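Local structure of 3-oxoacyl-[acyl-carrier-protein] synthase 3 (Micrococcus luteus NCTC 2665, 4EWP) at residues Thr52-Thr57 with Gly305-Ala310; Ala252-Glu257 with Tyr342-Val347; Ala271-Gln276 with Pro313-Arg318; Asp283-Gln288 with Leu332-Gly337; Val296-Ile301 with His317-Glu322. The protein probably catalyses the condensation of acetyl-CoA with malonyl-[acyl-carrier-protein] that initiates fatty acid synthesis. All blocks are in the same frame, centred on the assembly; numbering follows the deposited sequence.

In the fold
From the N terminus, the first segment to find a partner is Thr52-Thr57, which waits until Gly305-Ala310 to close its loop in interaction 1; that long loop crosses all the others and ties the antiparallel pair of strands 27-29 and 52-54 to the loop carrying the predicted active-site residue Asn306. Interaction 2 joins helix 240-262 to strand 341-348 and encloses interactions 3, 4 and 5. Within it, interactions 3 and 4 cross: strand 269-274 meets helix 311-322, while helix 279-288 meets strand 330-337. Interaction 5 nests inside interaction 4 and ends on the same helix as interaction 3, bringing in strand 296-297. Interactions 2 to 5 thus attach three helices to the C-terminal sheet.

Interaction 1 (Thr52-Thr57 with Gly305-Ala310); sequences TRQRAT and GNTSAA
Arg53 NH1 is gripped by two acceptors, the carbonyl oxygen of Phe166 and OD1 of Asn30, while NH2 of the same guanidinium bonds to the carbonyl oxygen of Val28. The head is thereby held well away from loop 305-310, and Arg53 meets that loop with its first side-chain carbon: its CB lies 3.7 Å from Gly305 CA. Bends at chi2 and chi3 (-79° and -64°) lead the rest of the chain away. Gly305 suits the spot on two counts. It leaves helix 301-304 with a positive phi, easy for a residue without a side chain, and any CB here would run into Arg53 CB. Beside it, NE2 of Gln54 rests against the methyl CG2 of Thr307 at 3.9 Å, the two side chains crossing obliquely. The Gln54 amide has its rotation fixed from both ends, NE2 bonding to the carbonyl oxygen of Asp170 and OE1 to Arg23. Next along the loop comes Asn306, predicted to be an active-site residue; its OD1 accepts from Ser308 N at 2.9 Å, an Asx turn that shapes this loop. Hydrogen bonds to the preceding helix hold the two parts together, from the backbones of Thr52 and Gln54 to Ala302 and Ala304 and from Thr52 OG1 to the Asp303 carbonyl, so that strand 52-54 lies between its antiparallel partner strand 27-29 and the end of helix 301-304.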
# COMPACT_ATOMS: atom_id res chain seq x y z
N THR A 52 -1.80 -10.81 -28.35
CA THR A 52 -2.43 -11.60 -27.30
C THR A 52 -2.17 -10.92 -25.96
O THR A 52 -1.21 -10.14 -25.81
CB THR A 52 -1.86 -13.04 -27.25
OG1 THR A 52 -0.48 -13.01 -26.87
CG2 THR A 52 -1.98 -13.72 -28.61
N ARG A 53 -3.02 -11.21 -24.98
CA ARG A 53 -2.76 -10.82 -23.61
C ARG A 53 -2.92 -12.02 -22.66
O ARG A 53 -3.76 -12.91 -22.89
CB ARG A 53 -3.64 -9.64 -23.17
CG ARG A 53 -5.11 -9.98 -22.90
CD ARG A 53 -5.91 -10.09 -24.18
NE ARG A 53 -5.97 -8.82 -24.91
CZ ARG A 53 -5.91 -8.72 -26.24
NH1 ARG A 53 -5.99 -7.53 -26.82
NH2 ARG A 53 -5.79 -9.82 -26.99
N GLN A 54 -2.10 -12.05 -21.63
CA GLN A 54 -2.19 -13.05 -20.57
C GLN A 54 -3.50 -12.88 -19.83
O GLN A 54 -3.83 -11.79 -19.37
CB GLN A 54 -1.01 -12.89 -19.61
CG GLN A 54 0.30 -13.28 -20.27
CD GLN A 54 1.53 -12.73 -19.59
OE1 GLN A 54 2.64 -12.84 -20.12
NE2 GLN A 54 1.35 -12.13 -18.41
N ARG A 55 -4.27 -13.96 -19.73
CA ARG A 55 -5.50 -13.94 -18.95
C ARG A 55 -5.49 -15.09 -17.95
O ARG A 55 -5.42 -16.26 -18.31
CB ARG A 55 -6.74 -13.96 -19.86
CG ARG A 55 -7.00 -12.63 -20.57
CD ARG A 55 -7.16 -11.49 -19.55
NE ARG A 55 -7.34 -10.17 -20.14
CZ ARG A 55 -8.48 -9.72 -20.68
NH1 ARG A 55 -9.56 -10.50 -20.73
NH2 ARG A 55 -8.54 -8.49 -21.18
N ALA A 56 -5.55 -14.73 -16.67
CA ALA A 56 -5.46 -15.70 -15.58
C ALA A 56 -6.77 -16.42 -15.37
O ALA A 56 -7.84 -15.85 -15.59
CB ALA A 56 -5.04 -15.00 -14.28
N THR A 57 -6.68 -17.68 -14.94
CA THR A 57 -7.86 -18.44 -14.55
C THR A 57 -8.27 -18.03 -13.13
O THR A 57 -7.57 -17.26 -12.49
CB THR A 57 -7.58 -19.95 -14.55
OG1 THR A 57 -6.54 -20.24 -13.60
CG2 THR A 57 -7.12 -20.41 -15.92
N GLY A 305 0.13 -8.31 -23.30
CA GLY A 305 -0.79 -7.22 -23.02
C GLY A 305 -0.22 -6.33 -21.93
O GLY A 305 0.93 -6.51 -21.52
N ASN A 306 -1.02 -5.37 -21.46
CA ASN A 306 -0.61 -4.44 -20.42
C ASN A 306 -0.93 -5.04 -19.04
O ASN A 306 -2.10 -5.15 -18.66
CB ASN A 306 -1.33 -3.11 -20.64
CG ASN A 306 -1.06 -2.08 -19.54
OD1 ASN A 306 -0.64 -2.41 -18.43
ND2 ASN A 306 -1.33 -0.81 -19.85
N THR A 307 0.12 -5.44 -18.31
CA THR A 307 -0.04 -6.08 -17.01
C THR A 307 0.28 -5.14 -15.83
O THR A 307 0.63 -5.60 -14.73
CB THR A 307 0.84 -7.34 -16.88
OG1 THR A 307 2.22 -6.97 -17.03
CG2 THR A 307 0.46 -8.37 -17.92
N SER A 308 0.18 -3.84 -16.07
CA SER A 308 0.30 -2.86 -15.00
C SER A 308 1.60 -3.02 -14.20
O SER A 308 2.68 -3.05 -14.78
CB SER A 308 -0.94 -2.92 -14.09
OG SER A 308 -1.11 -1.70 -13.38
N ALA A 309 1.49 -3.14 -12.88
CA ALA A 309 2.67 -3.24 -12.00
C ALA A 309 3.60 -4.39 -12.38
O ALA A 309 4.82 -4.30 -12.21
CB ALA A 309 2.25 -3.36 -10.53
N ALA A 310 3.03 -5.47 -12.90
CA ALA A 310 3.79 -6.62 -13.33
C ALA A 310 4.63 -6.30 -14.56
O ALA A 310 5.61 -7.00 -14.85
CB ALA A 310 2.84 -7.77 -13.65

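Interaction 2 (Ala252-Glu257 with Tyr342-Val347)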
# COMPACT_ATOMS: atom_id res chain seq x y z
N ALA A 252 8.82 11.46 -20.70
CA ALA A 252 10.13 11.58 -21.32
C ALA A 252 11.01 12.51 -20.49
O ALA A 252 12.21 12.31 -20.39
CB ALA A 252 10.02 12.05 -22.76
N LYS A 253 10.40 13.51 -19.86
CA LYS A 253 11.16 14.44 -19.02
C LYS A 253 11.61 13.72 -17.75
O LYS A 253 12.72 13.93 -17.28
CB LYS A 253 10.32 15.67 -18.67
CG LYS A 253 9.69 16.34 -19.88
CD LYS A 253 8.98 17.64 -19.52
CE LYS A 253 8.29 18.25 -20.73
NZ LYS A 253 7.76 19.60 -20.43
N VAL A 254 10.73 12.88 -17.22
CA VAL A 254 11.07 12.08 -16.05
C VAL A 254 12.25 11.16 -16.38
O VAL A 254 13.23 11.07 -15.63
CB VAL A 254 9.85 11.25 -15.56
CG1 VAL A 254 10.25 10.30 -14.41
CG2 VAL A 254 8.70 12.17 -15.14
N ALA A 255 12.18 10.48 -17.52
CA ALA A 255 13.26 9.59 -17.91
C ALA A 255 14.60 10.33 -18.05
O ALA A 255 15.64 9.86 -17.59
CB ALA A 255 12.91 8.86 -19.21
N ARG A 256 14.58 11.49 -18.70
CA ARG A 256 15.81 12.26 -18.84
C ARG A 256 16.30 12.69 -17.47
O ARG A 256 17.51 12.69 -17.19
CB ARG A 256 15.64 13.45 -19.79
CG ARG A 256 15.55 13.04 -21.27
CD ARG A 256 15.48 14.23 -22.24
NE ARG A 256 14.22 14.97 -22.09
CZ ARG A 256 13.25 14.99 -23.00
NH1 ARG A 256 13.39 14.33 -24.16
NH2 ARG A 256 12.14 15.68 -22.76
N GLU A 257 15.37 13.04 -16.59
CA GLU A 257 15.75 13.40 -15.24
C GLU A 257 16.39 12.20 -14.52
O GLU A 257 17.41 12.34 -13.84
CB GLU A 257 14.54 13.92 -14.49
CG GLU A 257 14.88 14.79 -13.29
CD GLU A 257 13.64 15.40 -12.66
OE1 GLU A 257 12.70 15.76 -13.42
OE2 GLU A 257 13.60 15.51 -11.41
N TYR A 342 4.07 8.17 -11.06
CA TYR A 342 5.17 7.66 -11.87
C TYR A 342 6.42 7.39 -11.03
O TYR A 342 6.62 8.01 -10.00
CB TYR A 342 5.53 8.66 -12.96
CG TYR A 342 5.93 10.02 -12.44
CD1 TYR A 342 5.01 11.07 -12.36
CD2 TYR A 342 7.23 10.26 -12.01
CE1 TYR A 342 5.38 12.32 -11.89
CE2 TYR A 342 7.61 11.50 -11.54
CZ TYR A 342 6.68 12.53 -11.47
OH TYR A 342 7.07 13.76 -11.00
N GLY A 343 7.27 6.50 -11.52
CA GLY A 343 8.54 6.22 -10.86
C GLY A 343 9.57 5.71 -11.87
O GLY A 343 9.21 4.96 -12.79
N ALA A 344 10.83 6.11 -11.70
CA ALA A 344 11.90 5.69 -12.59
C ALA A 344 13.24 5.52 -11.88
O ALA A 344 13.55 6.25 -10.94
CB ALA A 344 12.05 6.69 -13.75
N GLN A 345 14.04 4.57 -12.38
CA GLN A 345 15.41 4.34 -11.92
C GLN A 345 16.26 3.82 -13.06
O GLN A 345 15.76 3.19 -13.99
CB GLN A 345 15.45 3.28 -10.81
CG GLN A 345 14.69 3.60 -9.58
CD GLN A 345 13.30 3.00 -9.57
OE1 GLN A 345 12.92 2.23 -10.46
NE2 GLN A 345 12.53 3.33 -8.54
N VAL A 346 17.56 4.04 -12.96
CA VAL A 346 18.49 3.27 -13.76
C VAL A 346 19.00 2.12 -12.89
O VAL A 346 19.37 2.31 -11.71
CB VAL A 346 19.64 4.12 -14.30
CG1 VAL A 346 20.69 3.24 -14.97
CG2 VAL A 346 19.09 5.18 -15.28
N VAL A 347 18.96 0.91 -13.43
CA VAL A 347 19.36 -0.25 -12.65
C VAL A 347 20.37 -1.10 -13.41
O VAL A 347 20.32 -1.20 -14.62
CB VAL A 347 18.16 -1.13 -12.24
CG1 VAL A 347 17.16 -0.33 -11.39
CG2 VAL A 347 17.49 -1.75 -13.46
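Val254 reaches from its helix with both methyl groups onto Tyr342. CG2 stands over one face of the tyrosine ring, 4.1 Å from its centroid and 22° off the ring normal, a CH-pi contact. It is displaced toward the rim, where CE2 of Tyr342 is 3.8 Å from Val254 CG2. The other methyl divides its attention: Val254 CG1 is 3.9 Å from CD2 of Tyr342 and 4.1 Å from CB of Ala344. A valine suits this place because its fork can touch a flat ring and a small side chain together. With CG1 anti to the backbone N (chi1 174°), CG2 comes over the ring while CG1 falls between the ring and Ala344. Tyr342 and Ala344, two residues apart on one strand, both direct their side chains to the helix, with Gly343 between them. Helix 240-262 here packs on a face of the C-terminal mixed sheet, as an outer-layer helix does in the thiolase fold to which this family belongs. Ala344 is small enough to sit beneath the helix. Farther out, Val254 is flanked by Val189 and Ile334 of the neighbouring strands, and Met251, one turn earlier in the helix, also touches Tyr342. The strand itself is fixed by backbone hydrogen bonds from Tyr342 to Gly191 and from Gly343 to Gly335. At the subunit boundary Tyr342 packs against Pro113 of the second subunit.

Interaction 3 (Ala271-Gln276 with Pro313-Arg318)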
# COMPACT_ATOMS: atom_id res chain seq x y z
N ALA A 271 19.56 -1.34 -22.08
CA ALA A 271 18.14 -1.57 -22.31
C ALA A 271 17.26 -0.44 -21.82
O ALA A 271 17.63 0.30 -20.90
CB ALA A 271 17.69 -2.90 -21.67
N PHE A 272 16.10 -0.31 -22.44
CA PHE A 272 15.08 0.64 -22.03
C PHE A 272 13.82 -0.15 -21.76
O PHE A 272 13.28 -0.80 -22.65
CB PHE A 272 14.84 1.68 -23.14
CG PHE A 272 13.66 2.57 -22.89
CD1 PHE A 272 13.47 3.15 -21.65
CD2 PHE A 272 12.75 2.83 -23.90
CE1 PHE A 272 12.36 3.98 -21.41
CE2 PHE A 272 11.65 3.65 -23.69
CZ PHE A 272 11.46 4.23 -22.43
N ILE A 273 13.36 -0.13 -20.51
CA ILE A 273 12.23 -0.95 -20.14
C ILE A 273 11.11 -0.10 -19.58
O ILE A 273 10.94 -0.01 -18.36
CB ILE A 273 12.61 -2.03 -19.11
CG1 ILE A 273 13.93 -2.70 -19.52
CG2 ILE A 273 11.49 -3.06 -19.01
CD1 ILE A 273 14.53 -3.59 -18.46
N PRO A 274 10.33 0.53 -20.47
CA PRO A 274 9.21 1.28 -19.91
C PRO A 274 8.07 0.33 -19.56
O PRO A 274 7.95 -0.76 -20.12
CB PRO A 274 8.80 2.21 -21.07
CG PRO A 274 9.18 1.43 -22.30
CD PRO A 274 10.43 0.66 -21.93
N HIS A 275 7.27 0.74 -18.59
CA HIS A 275 5.99 0.11 -18.37
C HIS A 275 5.30 -0.14 -19.73
O HIS A 275 5.28 0.75 -20.59
CB HIS A 275 5.16 1.05 -17.52
CG HIS A 275 3.69 0.81 -17.60
ND1 HIS A 275 3.12 -0.41 -17.31
CD2 HIS A 275 2.67 1.64 -17.93
CE1 HIS A 275 1.81 -0.33 -17.47
NE2 HIS A 275 1.51 0.90 -17.85
N GLN A 276 4.76 -1.34 -19.91
CA GLN A 276 4.17 -1.77 -21.17
C GLN A 276 2.72 -1.29 -21.34
O GLN A 276 1.77 -2.08 -21.30
CB GLN A 276 4.21 -3.30 -21.28
CG GLN A 276 5.62 -3.89 -21.28
CD GLN A 276 6.46 -3.45 -22.48
OE1 GLN A 276 6.24 -3.91 -23.60
NE2 GLN A 276 7.43 -2.57 -22.25
N PRO A 313 8.96 -5.78 -14.56
CA PRO A 313 9.79 -6.96 -14.26
C PRO A 313 9.53 -8.11 -15.24
O PRO A 313 10.47 -8.84 -15.57
CB PRO A 313 9.39 -7.34 -12.82
CG PRO A 313 8.05 -6.64 -12.58
CD PRO A 313 8.05 -5.41 -13.46
N LEU A 314 8.28 -8.27 -15.70
CA LEU A 314 8.00 -9.29 -16.71
C LEU A 314 8.82 -9.05 -17.98
O LEU A 314 9.41 -9.98 -18.54
CB LEU A 314 6.50 -9.35 -17.05
CG LEU A 314 5.56 -10.12 -16.11
CD1 LEU A 314 4.14 -10.02 -16.62
CD2 LEU A 314 5.99 -11.59 -15.99
N ALA A 315 8.88 -7.79 -18.42
CA ALA A 315 9.60 -7.44 -19.64
C ALA A 315 11.10 -7.58 -19.42
O ALA A 315 11.83 -8.00 -20.32
CB ALA A 315 9.27 -6.02 -20.07
N MET A 316 11.56 -7.24 -18.23
CA MET A 316 12.97 -7.38 -17.89
C MET A 316 13.36 -8.84 -17.95
O MET A 316 14.42 -9.21 -18.49
CB MET A 316 13.24 -6.85 -16.48
CG MET A 316 14.70 -6.92 -16.09
SD MET A 316 14.93 -6.59 -14.34
CE MET A 316 14.38 -4.88 -14.25
N HIS A 317 12.49 -9.68 -17.38
CA HIS A 317 12.69 -11.12 -17.38
C HIS A 317 12.80 -11.65 -18.81
O HIS A 317 13.68 -12.47 -19.11
CB HIS A 317 11.55 -11.80 -16.64
CG HIS A 317 11.69 -13.29 -16.51
ND1 HIS A 317 11.32 -14.16 -17.51
CD2 HIS A 317 12.11 -14.06 -15.47
CE1 HIS A 317 11.54 -15.40 -17.11
NE2 HIS A 317 12.01 -15.37 -15.87
N ARG A 318 11.92 -11.19 -19.69
CA ARG A 318 11.97 -11.63 -21.08
C ARG A 318 13.22 -11.12 -21.79
O ARG A 318 13.81 -11.82 -22.59
CB ARG A 318 10.72 -11.21 -21.84
CG ARG A 318 10.73 -11.63 -23.31
CD ARG A 318 9.43 -11.26 -23.99
NE ARG A 318 9.40 -11.68 -25.39
CZ ARG A 318 8.35 -11.54 -26.19
NH1 ARG A 318 7.24 -11.00 -25.74
NH2 ARG A 318 8.43 -11.94 -27.46
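Ile273 forms the tight part of the contact, spreading its two branches over consecutive residues of the helix. Its CG2 meets Ala315 CB at 3.8 Å, and its CD1 lies 4.0 Å from Met316 CB, the isoleucine and methionine side chains crossing at about a right angle. CG2 lies anti to the backbone N and CG1 beside it (chi1 -44°), which sends CG2 to Ala315 and carries CD1 to Met316. Ala315 presents only a methyl group, which lets strand and helix come close: the CA atoms of Ile273 and Met316 are 6.9 Å apart. Helix 311-322 belongs to the beta-alpha-beta crossover from strand 296-297 to strand 330-337 and passes over the intervening strand 269-274; as in the thiolase fold, it runs between the two sheets, and His317 touches Val19 and Ala21 of the N-terminal one. The contact is looser at Gln276, though still buried, with its CG 4.4 Å from Ala315 CB. There the amide is held by polar bonds instead: Gln276 NE2 donates to the Pro274 carbonyl oxygen at 2.8 Å and also to that of Ala298, while OE1 accepts from Ile301 N.

Interaction 4 (Asp283-Gln288 with Leu332-Gly337)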
# COMPACT_ATOMS: atom_id res chain seq x y z
N ASP A 283 7.01 3.10 -28.52
CA ASP A 283 7.76 3.60 -29.68
C ASP A 283 8.08 5.10 -29.58
O ASP A 283 9.23 5.51 -29.74
CB ASP A 283 7.01 3.35 -30.98
CG ASP A 283 6.84 1.88 -31.28
OD1 ASP A 283 7.50 1.06 -30.63
OD2 ASP A 283 6.04 1.55 -32.19
N GLU A 284 7.06 5.91 -29.32
CA GLU A 284 7.21 7.36 -29.31
C GLU A 284 8.15 7.77 -28.19
O GLU A 284 8.97 8.69 -28.34
CB GLU A 284 5.84 8.02 -29.16
CG GLU A 284 5.80 9.49 -29.54
CD GLU A 284 6.41 9.75 -30.90
OE1 GLU A 284 5.89 9.22 -31.90
OE2 GLU A 284 7.41 10.49 -30.96
N PHE A 285 8.04 7.06 -27.07
CA PHE A 285 8.91 7.22 -25.91
C PHE A 285 10.39 6.96 -26.28
O PHE A 285 11.26 7.81 -26.08
CB PHE A 285 8.44 6.25 -24.82
CG PHE A 285 8.75 6.69 -23.43
CD1 PHE A 285 7.97 6.24 -22.37
CD2 PHE A 285 9.82 7.53 -23.17
CE1 PHE A 285 8.25 6.62 -21.07
CE2 PHE A 285 10.11 7.92 -21.87
CZ PHE A 285 9.32 7.47 -20.82
N ALA A 286 10.65 5.79 -26.85
CA ALA A 286 12.00 5.44 -27.28
C ALA A 286 12.57 6.47 -28.24
O ALA A 286 13.75 6.81 -28.17
CB ALA A 286 12.00 4.04 -27.93
N LYS A 287 11.74 6.98 -29.16
CA LYS A 287 12.21 7.98 -30.11
C LYS A 287 12.60 9.26 -29.37
O LYS A 287 13.59 9.91 -29.71
CB LYS A 287 11.12 8.28 -31.14
CG LYS A 287 11.43 9.46 -32.05
CD LYS A 287 10.33 9.67 -33.10
CE LYS A 287 10.52 11.00 -33.85
NZ LYS A 287 9.55 11.16 -34.98
N GLN A 288 11.82 9.62 -28.36
CA GLN A 288 12.03 10.89 -27.68
C GLN A 288 13.36 10.88 -26.88
O GLN A 288 14.06 11.90 -26.75
CB GLN A 288 10.82 11.20 -26.80
CG GLN A 288 10.75 12.63 -26.28
CD GLN A 288 10.59 13.67 -27.38
OE1 GLN A 288 10.17 13.35 -28.50
NE2 GLN A 288 10.93 14.92 -27.07
N LEU A 332 17.16 1.48 -18.00
CA LEU A 332 16.26 2.52 -17.52
C LEU A 332 14.87 1.89 -17.40
O LEU A 332 14.34 1.36 -18.38
CB LEU A 332 16.22 3.70 -18.49
CG LEU A 332 15.20 4.83 -18.28
CD1 LEU A 332 15.46 5.54 -16.96
CD2 LEU A 332 15.28 5.81 -19.42
N GLN A 333 14.29 1.94 -16.21
CA GLN A 333 12.93 1.46 -16.02
C GLN A 333 12.09 2.61 -15.54
O GLN A 333 12.53 3.40 -14.71
CB GLN A 333 12.87 0.30 -15.03
CG GLN A 333 13.59 0.60 -13.75
CD GLN A 333 13.58 -0.60 -12.82
OE1 GLN A 333 13.70 -1.75 -13.27
NE2 GLN A 333 13.41 -0.34 -11.52
N ILE A 334 10.89 2.71 -16.08
CA ILE A 334 10.03 3.83 -15.76
C ILE A 334 8.59 3.39 -15.89
O ILE A 334 8.17 2.94 -16.97
CB ILE A 334 10.33 5.04 -16.66
CG1 ILE A 334 9.38 6.19 -16.35
CG2 ILE A 334 10.21 4.65 -18.15
CD1 ILE A 334 9.82 7.50 -16.99
N GLY A 335 7.84 3.48 -14.79
CA GLY A 335 6.44 3.12 -14.77
C GLY A 335 5.56 4.32 -14.48
O GLY A 335 6.01 5.29 -13.87
N PHE A 336 4.29 4.24 -14.90
CA PHE A 336 3.39 5.37 -14.86
C PHE A 336 1.95 4.89 -14.94
O PHE A 336 1.61 4.07 -15.80
CB PHE A 336 3.70 6.36 -16.00
CG PHE A 336 4.00 5.70 -17.34
CD1 PHE A 336 3.00 5.52 -18.29
CD2 PHE A 336 5.29 5.28 -17.65
CE1 PHE A 336 3.27 4.92 -19.50
CE2 PHE A 336 5.57 4.67 -18.86
CZ PHE A 336 4.56 4.49 -19.80
N GLY A 337 1.08 5.38 -14.05
CA GLY A 337 -0.32 5.01 -14.11
C GLY A 337 -1.27 5.86 -13.28
O GLY A 337 -0.95 6.99 -12.92
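Phe285 points the rim of its ring at the sheet, with Ile334 and Phe336 both at its edge and near its plane. Ile334 approaches from the opposite direction, its CD1 3.9 Å from Phe285 CZ and its CG2 4.0 Å from Phe285 CE1, so that both ends of the branched side chain touch the rim. The second phenylalanine slides past the first in the reverse sense, Phe336 CE2 standing 4.0 Å from Phe285 CE1. With CG anti to the backbone N (chi1 -153°), the Phe285 ring extends far from its helix, and it has to, since the CA atoms of Phe285 and Ile334 are 10.8 Å apart. A long, rigid aromatic suits that distance, just as a beta-branched isoleucine suits a strand. Helix 279-288 lies in the beta-alpha-beta crossover between strands 269-274 and 296-297 and packs on the sheet face opposite helix 311-322, the outer face in a thiolase fold. Replacing Phe285 by an alanine would probably open a gap between helix and sheet and take from Ile334 and from CE2 of Phe336 the ring that packs on them from the helix. Phe272 of the adjoining strand also packs edge-to-face with Phe285. Phe336, in turn, makes an edge-to-face pair with His275, a predicted active-site residue, and touches Trp246.

Interaction 5 (Val296-Ile301 with His317-Glu322); sequences VVARDI and HRLLEE
Asp300 and Arg318 make the charged part of the contact, with NH1 of Arg318 donating to OD1 of Asp300 at 2.9 Å and 161°. The acceptor uses its anti lone pair, and the bond lies in the guanidinium plane although the carboxylate is turned 87° from it. One helical turn on, Glu322 OE2 accepts a hydrogen bond from NE of Arg318 at 2.7 Å, met from above its carboxylate plane. An extended arginine, with donors at several edges, suits this network; a lysine in its place would probably be unable to hold both acids, and Glu322 could lose its mate while Asp300 kept Arg23, which holds its other oxygen. Asp303 also bonds NH1. The apolar part is Leu319, whose CD1 lies 3.7 Å from Val296 CG1 and whose CD2 is 4.4 Å from Ala298 CB. Strand 296-297, at an edge of the C-terminal sheet within the chain, is paired with strand 269-274 by backbone hydrogen bonds, and these contacts set it and the loop after it against the last turns of helix 311-322.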
# COMPACT_ATOMS: atom_id res chain seq x y z
N VAL A 296 18.35 -2.09 -26.31
CA VAL A 296 17.24 -3.00 -26.52
C VAL A 296 15.99 -2.42 -25.85
O VAL A 296 16.00 -2.14 -24.65
CB VAL A 296 17.54 -4.39 -25.92
CG1 VAL A 296 16.38 -5.34 -26.14
CG2 VAL A 296 18.83 -4.95 -26.52
N VAL A 297 14.92 -2.24 -26.62
CA VAL A 297 13.66 -1.74 -26.10
C VAL A 297 12.68 -2.89 -25.79
O VAL A 297 12.35 -3.70 -26.66
CB VAL A 297 13.00 -0.78 -27.11
CG1 VAL A 297 11.63 -0.36 -26.63
CG2 VAL A 297 13.90 0.43 -27.34
N ALA A 298 12.23 -2.97 -24.53
CA ALA A 298 11.22 -3.97 -24.14
C ALA A 298 9.88 -3.76 -24.87
O ALA A 298 9.31 -2.68 -24.82
CB ALA A 298 11.00 -3.94 -22.63
N ARG A 299 9.38 -4.81 -25.52
CA ARG A 299 8.07 -4.73 -26.17
C ARG A 299 7.21 -5.95 -25.85
O ARG A 299 6.39 -6.37 -26.66
CB ARG A 299 8.21 -4.59 -27.69
CG ARG A 299 9.00 -3.38 -28.14
CD ARG A 299 8.99 -3.21 -29.66
NE ARG A 299 10.11 -2.37 -30.05
CZ ARG A 299 10.02 -1.06 -30.20
NH1 ARG A 299 8.85 -0.49 -30.01
NH2 ARG A 299 11.07 -0.34 -30.54
N ASP A 300 7.41 -6.51 -24.66
CA ASP A 300 6.62 -7.64 -24.19
C ASP A 300 5.10 -7.47 -24.41
O ASP A 300 4.38 -8.46 -24.57
CB ASP A 300 6.89 -7.87 -22.70
CG ASP A 300 6.47 -9.24 -22.24
OD1 ASP A 300 6.47 -10.19 -23.06
OD2 ASP A 300 6.14 -9.38 -21.04
N ILE A 301 4.62 -6.23 -24.40
CA ILE A 301 3.18 -5.95 -24.53
C ILE A 301 2.47 -6.70 -25.67
O ILE A 301 1.29 -7.03 -25.56
CB ILE A 301 2.91 -4.43 -24.68
CG1 ILE A 301 1.46 -4.11 -24.31
CG2 ILE A 301 3.22 -3.97 -26.09
CD1 ILE A 301 1.03 -2.73 -24.74
N HIS A 317 12.49 -9.68 -17.38
CA HIS A 317 12.69 -11.12 -17.38
C HIS A 317 12.80 -11.65 -18.81
O HIS A 317 13.68 -12.47 -19.11
CB HIS A 317 11.55 -11.80 -16.64
CG HIS A 317 11.69 -13.29 -16.51
ND1 HIS A 317 11.32 -14.16 -17.51
CD2 HIS A 317 12.11 -14.06 -15.47
CE1 HIS A 317 11.54 -15.40 -17.11
NE2 HIS A 317 12.01 -15.37 -15.87
N ARG A 318 11.92 -11.19 -19.69
CA ARG A 318 11.97 -11.63 -21.08
C ARG A 318 13.22 -11.12 -21.79
O ARG A 318 13.81 -11.82 -22.59
CB ARG A 318 10.72 -11.21 -21.84
CG ARG A 318 10.73 -11.63 -23.31
CD ARG A 318 9.43 -11.26 -23.99
NE ARG A 318 9.40 -11.68 -25.39
CZ ARG A 318 8.35 -11.54 -26.19
NH1 ARG A 318 7.24 -11.00 -25.74
NH2 ARG A 318 8.43 -11.94 -27.46
N LEU A 319 13.62 -9.89 -21.49
CA LEU A 319 14.81 -9.32 -22.09
C LEU A 319 16.03 -10.18 -21.80
O LEU A 319 16.87 -10.43 -22.68
CB LEU A 319 15.04 -7.90 -21.57
CG LEU A 319 15.17 -6.84 -22.65
CD1 LEU A 319 14.11 -7.06 -23.72
CD2 LEU A 319 15.05 -5.44 -22.06
N LEU A 320 16.14 -10.64 -20.55
CA LEU A 320 17.31 -11.39 -20.11
C LEU A 320 17.33 -12.81 -20.67
O LEU A 320 18.40 -13.34 -20.98
CB LEU A 320 17.40 -11.42 -18.59
CG LEU A 320 17.80 -10.04 -18.05
CD1 LEU A 320 17.46 -9.87 -16.58
CD2 LEU A 320 19.27 -9.75 -18.35
N GLU A 321 16.17 -13.43 -20.79
CA GLU A 321 16.13 -14.74 -21.41
C GLU A 321 16.57 -14.63 -22.87
O GLU A 321 17.43 -15.39 -23.32
CB GLU A 321 14.75 -15.37 -21.30
CG GLU A 321 14.58 -16.20 -20.04
CD GLU A 321 13.43 -17.17 -20.16
OE1 GLU A 321 12.73 -17.13 -21.20
OE2 GLU A 321 13.22 -17.97 -19.22
N GLU A 322 16.02 -13.66 -23.60
CA GLU A 322 16.31 -13.52 -25.02
C GLU A 322 17.73 -12.99 -25.31
O GLU A 322 18.31 -13.29 -26.36
CB GLU A 322 15.25 -12.66 -25.70
CG GLU A 322 13.91 -13.38 -25.85
CD GLU A 322 12.78 -12.47 -26.33
OE1 GLU A 322 13.04 -11.28 -26.64
OE2 GLU A 322 11.63 -12.94 -26.39